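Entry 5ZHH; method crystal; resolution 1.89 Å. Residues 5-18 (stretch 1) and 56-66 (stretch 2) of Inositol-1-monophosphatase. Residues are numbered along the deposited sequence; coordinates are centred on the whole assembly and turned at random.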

# COMPACT_ATOMS: atom_id res chain seq x y z
N GLN A 5 -26.21 3.57 10.85
CA GLN A 5 -24.98 4.22 10.42
C GLN A 5 -24.11 4.60 11.62
O GLN A 5 -22.88 4.49 11.57
CB GLN A 5 -25.31 5.46 9.59
CG GLN A 5 -24.10 6.15 9.00
CD GLN A 5 -23.49 5.35 7.86
OE1 GLN A 5 -24.16 5.06 6.87
NE2 GLN A 5 -22.21 5.00 7.99
N THR A 6 -24.74 5.04 12.71
CA THR A 6 -23.99 5.34 13.93
C THR A 6 -23.30 4.08 14.47
O THR A 6 -22.13 4.13 14.85
CB THR A 6 -24.92 5.94 14.98
OG1 THR A 6 -25.37 7.22 14.52
CG2 THR A 6 -24.21 6.11 16.32
N PHE A 7 -24.02 2.95 14.49
CA PHE A 7 -23.41 1.70 14.91
C PHE A 7 -22.27 1.31 13.98
O PHE A 7 -21.20 0.89 14.44
CB PHE A 7 -24.46 0.58 14.91
CG PHE A 7 -25.58 0.80 15.88
CD1 PHE A 7 -25.36 1.47 17.06
CD2 PHE A 7 -26.85 0.35 15.60
CE1 PHE A 7 -26.39 1.68 17.96
CE2 PHE A 7 -27.89 0.55 16.49
CZ PHE A 7 -27.66 1.22 17.67
N LEU A 8 -22.48 1.47 12.67
CA LEU A 8 -21.47 1.10 11.69
C LEU A 8 -20.22 1.97 11.80
O LEU A 8 -19.09 1.48 11.63
CB LEU A 8 -22.07 1.18 10.29
CG LEU A 8 -21.14 0.87 9.12
CD1 LEU A 8 -20.62 -0.55 9.24
CD2 LEU A 8 -21.83 1.11 7.79
N ASP A 9 -20.40 3.27 12.06
CA ASP A 9 -19.26 4.16 12.24
C ASP A 9 -18.37 3.69 13.38
O ASP A 9 -17.14 3.70 13.26
CB ASP A 9 -19.73 5.60 12.51
CG ASP A 9 -20.35 6.27 11.30
OD1 ASP A 9 -20.16 5.77 10.17
OD2 ASP A 9 -21.01 7.31 11.49
N ILE A 10 -18.98 3.31 14.51
CA ILE A 10 -18.19 2.94 15.68
C ILE A 10 -17.55 1.57 15.49
O ILE A 10 -16.39 1.35 15.87
CB ILE A 10 -19.07 2.98 16.94
CG1 ILE A 10 -19.54 4.40 17.22
CG2 ILE A 10 -18.30 2.44 18.14
CD1 ILE A 10 -18.43 5.40 17.19
N ALA A 11 -18.28 0.63 14.90
CA ALA A 11 -17.69 -0.68 14.62
C ALA A 11 -16.50 -0.56 13.67
O ALA A 11 -15.52 -1.30 13.80
CB ALA A 11 -18.74 -1.62 14.04
N THR A 12 -16.57 0.38 12.72
CA THR A 12 -15.46 0.57 11.80
C THR A 12 -14.22 1.05 12.54
O THR A 12 -13.12 0.51 12.35
CB THR A 12 -15.85 1.56 10.70
OG1 THR A 12 -17.01 1.06 10.00
CG2 THR A 12 -14.72 1.73 9.72
N GLU A 13 -14.37 2.06 13.40
CA GLU A 13 -13.21 2.56 14.14
C GLU A 13 -12.68 1.50 15.10
O GLU A 13 -11.47 1.36 15.27
CB GLU A 13 -13.58 3.85 14.88
CG GLU A 13 -12.51 4.38 15.84
CD GLU A 13 -11.23 4.87 15.16
OE1 GLU A 13 -11.21 5.00 13.91
OE2 GLU A 13 -10.24 5.13 15.87
N ALA A 14 -13.57 0.71 15.71
CA ALA A 14 -13.11 -0.37 16.57
C ALA A 14 -12.31 -1.40 15.78
O ALA A 14 -11.27 -1.88 16.24
CB ALA A 14 -14.30 -1.03 17.28
N ALA A 15 -12.77 -1.72 14.57
CA ALA A 15 -12.07 -2.70 13.74
C ALA A 15 -10.71 -2.18 13.29
O ALA A 15 -9.72 -2.93 13.28
CB ALA A 15 -12.92 -3.05 12.52
N LEU A 16 -10.64 -0.90 12.90
CA LEU A 16 -9.37 -0.33 12.46
C LEU A 16 -8.39 -0.21 13.61
O LEU A 16 -7.19 -0.48 13.44
CB LEU A 16 -9.61 1.03 11.80
CG LEU A 16 -10.40 0.95 10.49
CD1 LEU A 16 -10.66 2.36 9.95
CD2 LEU A 16 -9.66 0.10 9.46
N ALA A 17 -8.87 0.21 14.78
CA ALA A 17 -7.98 0.33 15.93
C ALA A 17 -7.43 -1.03 16.33
O ALA A 17 -6.23 -1.17 16.60
CB ALA A 17 -8.73 0.98 17.10
N ALA A 18 -8.30 -2.04 16.37
CA ALA A 18 -7.86 -3.39 16.71
C ALA A 18 -6.95 -3.97 15.64
O ALA A 18 -5.97 -4.65 15.96
CB ALA A 18 -9.07 -4.29 16.93
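Stretch 2, residues 56-66: EIIRRHFPQHS

Stretch 2 (Glu-56 to Ser-66) laid against the helix of stretch 1 (Gln-5 to Ala-18). Residues 56-61 continue a helix that begins earlier in the chain; it runs nearly antiparallel to stretch 1, with 154° between the two N-to-C directions and a closest axis approach of 9.5 Å. The backbone leaves helical geometry at Phe-62 (phi/psi -129/71), and a type I turn from Phe-62 to His-65 follows, closed by a backbone hydrogen bond from His-65 N to Phe-62 O (3.1 Å). Because the directions oppose, Ile-57 lies beside Ala-14, Ile-58 beside Ile-10 and Phe-62 beside Phe-7. The CA-CA distance grows along this series, from 6.0 Å between Ala-14 CA and Ile-57 CA, through 7.2 Å between Ile-10 CA and Ile-58 CA, to 8.8 Å between Phe-7 CA and Phe-62 CA: the backbones are close where alanine lines stretch 1 and wider apart where two phenylalanines meet.

The clearest knob is Ile-57, which sits in a hole formed by Ile-10, Glu-13, Ala-14 and Ala-17. With chi angles m and t, Ile-57 drives CD1 down into this hollow: Ile-57 CD1 is 3.6 Å from Ala-14 CA and 3.8 Å from Ala-17 CB, while Ile-57 CG2 lies 3.9 Å from both Ala-14 CB and Ile-10 CG2. Ile-58 starts out sideways, but its end comes nearer, bringing CD1 to 4.2 Å from Ile-10 CG2.

Ile-10 is the answering bump. It points toward stretch 2 and has 91 Å² covered by it, the largest such area in stretch 1. Ile-10 CD1 lies over one face of the His-61 ring, 3.5 Å from the ring centroid and 13° off the normal, a CH-pi contact; Ile-10 CB packs 3.6 Å from Phe-62 CE2.

Beyond the helix end, aromatic rings fill the wider gap. Phe-7 turns its edge to the face of Phe-62, with CD1 3.5 Å from Phe-62 CZ, centroids 5.2 Å apart and planes at 75°. The turn then brings His-65 back toward stretch 1, and its edge approaches the face of Phe-7 in an offset arrangement: His-65 CE1 to Phe-7 CE1 is 3.5 Å, with planes at 70°. Phe-7 thus gives its edge to one ring and its face to another.

No hydrogen bond crosses between the stretches; the contact, burying 464 Å² summed over both sides, consists of apolar packing, edge-to-face ring pairs and the CH-pi contact. Arg-60 and Glu-56, out of reach of stretch 1, pair within stretch 2 in a salt bridge (Arg-60 NE to Glu-56 OE2, 2.8 Å).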

# COMPACT_ATOMS: atom_id res chain seq x y z
N GLU A 56 -13.21 -1.75 24.73
CA GLU A 56 -13.17 -0.40 25.27
C GLU A 56 -13.96 0.57 24.40
O GLU A 56 -14.73 1.39 24.90
CB GLU A 56 -11.73 0.07 25.43
CG GLU A 56 -11.57 1.34 26.26
CD GLU A 56 -11.84 2.60 25.46
OE1 GLU A 56 -11.63 2.57 24.23
OE2 GLU A 56 -12.28 3.61 26.07
N ILE A 57 -13.80 0.46 23.07
CA ILE A 57 -14.48 1.37 22.16
C ILE A 57 -15.99 1.13 22.19
O ILE A 57 -16.78 2.07 22.35
CB ILE A 57 -13.91 1.25 20.74
CG1 ILE A 57 -12.46 1.75 20.71
CG2 ILE A 57 -14.79 1.98 19.73
CD1 ILE A 57 -11.73 1.46 19.41
N ILE A 58 -16.41 -0.13 22.08
CA ILE A 58 -17.83 -0.43 21.99
C ILE A 58 -18.54 -0.04 23.28
O ILE A 58 -19.63 0.54 23.25
CB ILE A 58 -18.06 -1.91 21.66
CG1 ILE A 58 -17.48 -2.24 20.28
CG2 ILE A 58 -19.55 -2.24 21.74
CD1 ILE A 58 -18.24 -1.62 19.14
N ARG A 59 -17.95 -0.36 24.43
CA ARG A 59 -18.64 -0.07 25.69
C ARG A 59 -18.64 1.42 26.00
O ARG A 59 -19.55 1.90 26.67
CB ARG A 59 -18.02 -0.86 26.85
CG ARG A 59 -17.60 -2.29 26.51
CD ARG A 59 -17.67 -3.25 27.66
NE ARG A 59 -17.33 -2.62 28.93
CZ ARG A 59 -17.03 -3.29 30.04
NH1 ARG A 59 -16.99 -4.60 30.05
NH2 ARG A 59 -16.76 -2.63 31.16
N ARG A 60 -17.64 2.17 25.52
CA ARG A 60 -17.63 3.61 25.76
C ARG A 60 -18.70 4.32 24.94
O ARG A 60 -19.33 5.27 25.43
CB ARG A 60 -16.24 4.20 25.46
CG ARG A 60 -16.18 5.72 25.50
CD ARG A 60 -14.75 6.25 25.54
NE ARG A 60 -13.84 5.44 24.73
CZ ARG A 60 -13.70 5.57 23.42
NH1 ARG A 60 -14.41 6.48 22.77
NH2 ARG A 60 -12.85 4.78 22.77
N HIS A 61 -18.90 3.90 23.70
CA HIS A 61 -19.92 4.52 22.87
C HIS A 61 -21.31 3.98 23.16
O HIS A 61 -22.29 4.74 23.12
CB HIS A 61 -19.59 4.34 21.39
CG HIS A 61 -18.43 5.17 20.92
ND1 HIS A 61 -18.58 6.46 20.46
CD2 HIS A 61 -17.11 4.89 20.84
CE1 HIS A 61 -17.39 6.94 20.12
NE2 HIS A 61 -16.48 6.01 20.34
N PHE A 62 -21.43 2.69 23.48
CA PHE A 62 -22.72 2.04 23.70
C PHE A 62 -22.70 1.30 25.03
O PHE A 62 -22.73 0.06 25.08
CB PHE A 62 -23.04 1.08 22.54
CG PHE A 62 -22.86 1.70 21.17
CD1 PHE A 62 -23.67 2.75 20.76
CD2 PHE A 62 -21.90 1.22 20.30
CE1 PHE A 62 -23.51 3.32 19.51
CE2 PHE A 62 -21.74 1.78 19.04
CZ PHE A 62 -22.54 2.83 18.65
N PRO A 63 -22.72 2.03 26.15
CA PRO A 63 -22.61 1.37 27.46
C PRO A 63 -23.75 0.43 27.79
O PRO A 63 -23.56 -0.46 28.63
CB PRO A 63 -22.56 2.55 28.45
CG PRO A 63 -23.08 3.73 27.71
CD PRO A 63 -22.83 3.50 26.25
N GLN A 64 -24.92 0.59 27.18
CA GLN A 64 -26.07 -0.25 27.47
C GLN A 64 -26.16 -1.49 26.59
O GLN A 64 -27.05 -2.32 26.81
CB GLN A 64 -27.37 0.56 27.37
CG GLN A 64 -27.74 1.33 28.64
CD GLN A 64 -26.63 2.24 29.13
OE1 GLN A 64 -26.25 3.20 28.46
NE2 GLN A 64 -26.09 1.94 30.31
N HIS A 65 -25.28 -1.64 25.61
CA HIS A 65 -25.32 -2.82 24.76
C HIS A 65 -24.63 -4.00 25.44
O HIS A 65 -23.79 -3.83 26.32
CB HIS A 65 -24.64 -2.54 23.41
CG HIS A 65 -25.36 -1.53 22.56
ND1 HIS A 65 -25.04 -1.33 21.24
CD2 HIS A 65 -26.37 -0.68 22.85
CE1 HIS A 65 -25.83 -0.39 20.74
NE2 HIS A 65 -26.64 0.02 21.70
N SER A 66 -24.98 -5.20 25.00
CA SER A 66 -24.36 -6.42 25.50
C SER A 66 -23.33 -6.93 24.50
O SER A 66 -23.41 -6.63 23.30
CB SER A 66 -25.41 -7.51 25.77
OG SER A 66 -26.18 -7.21 26.93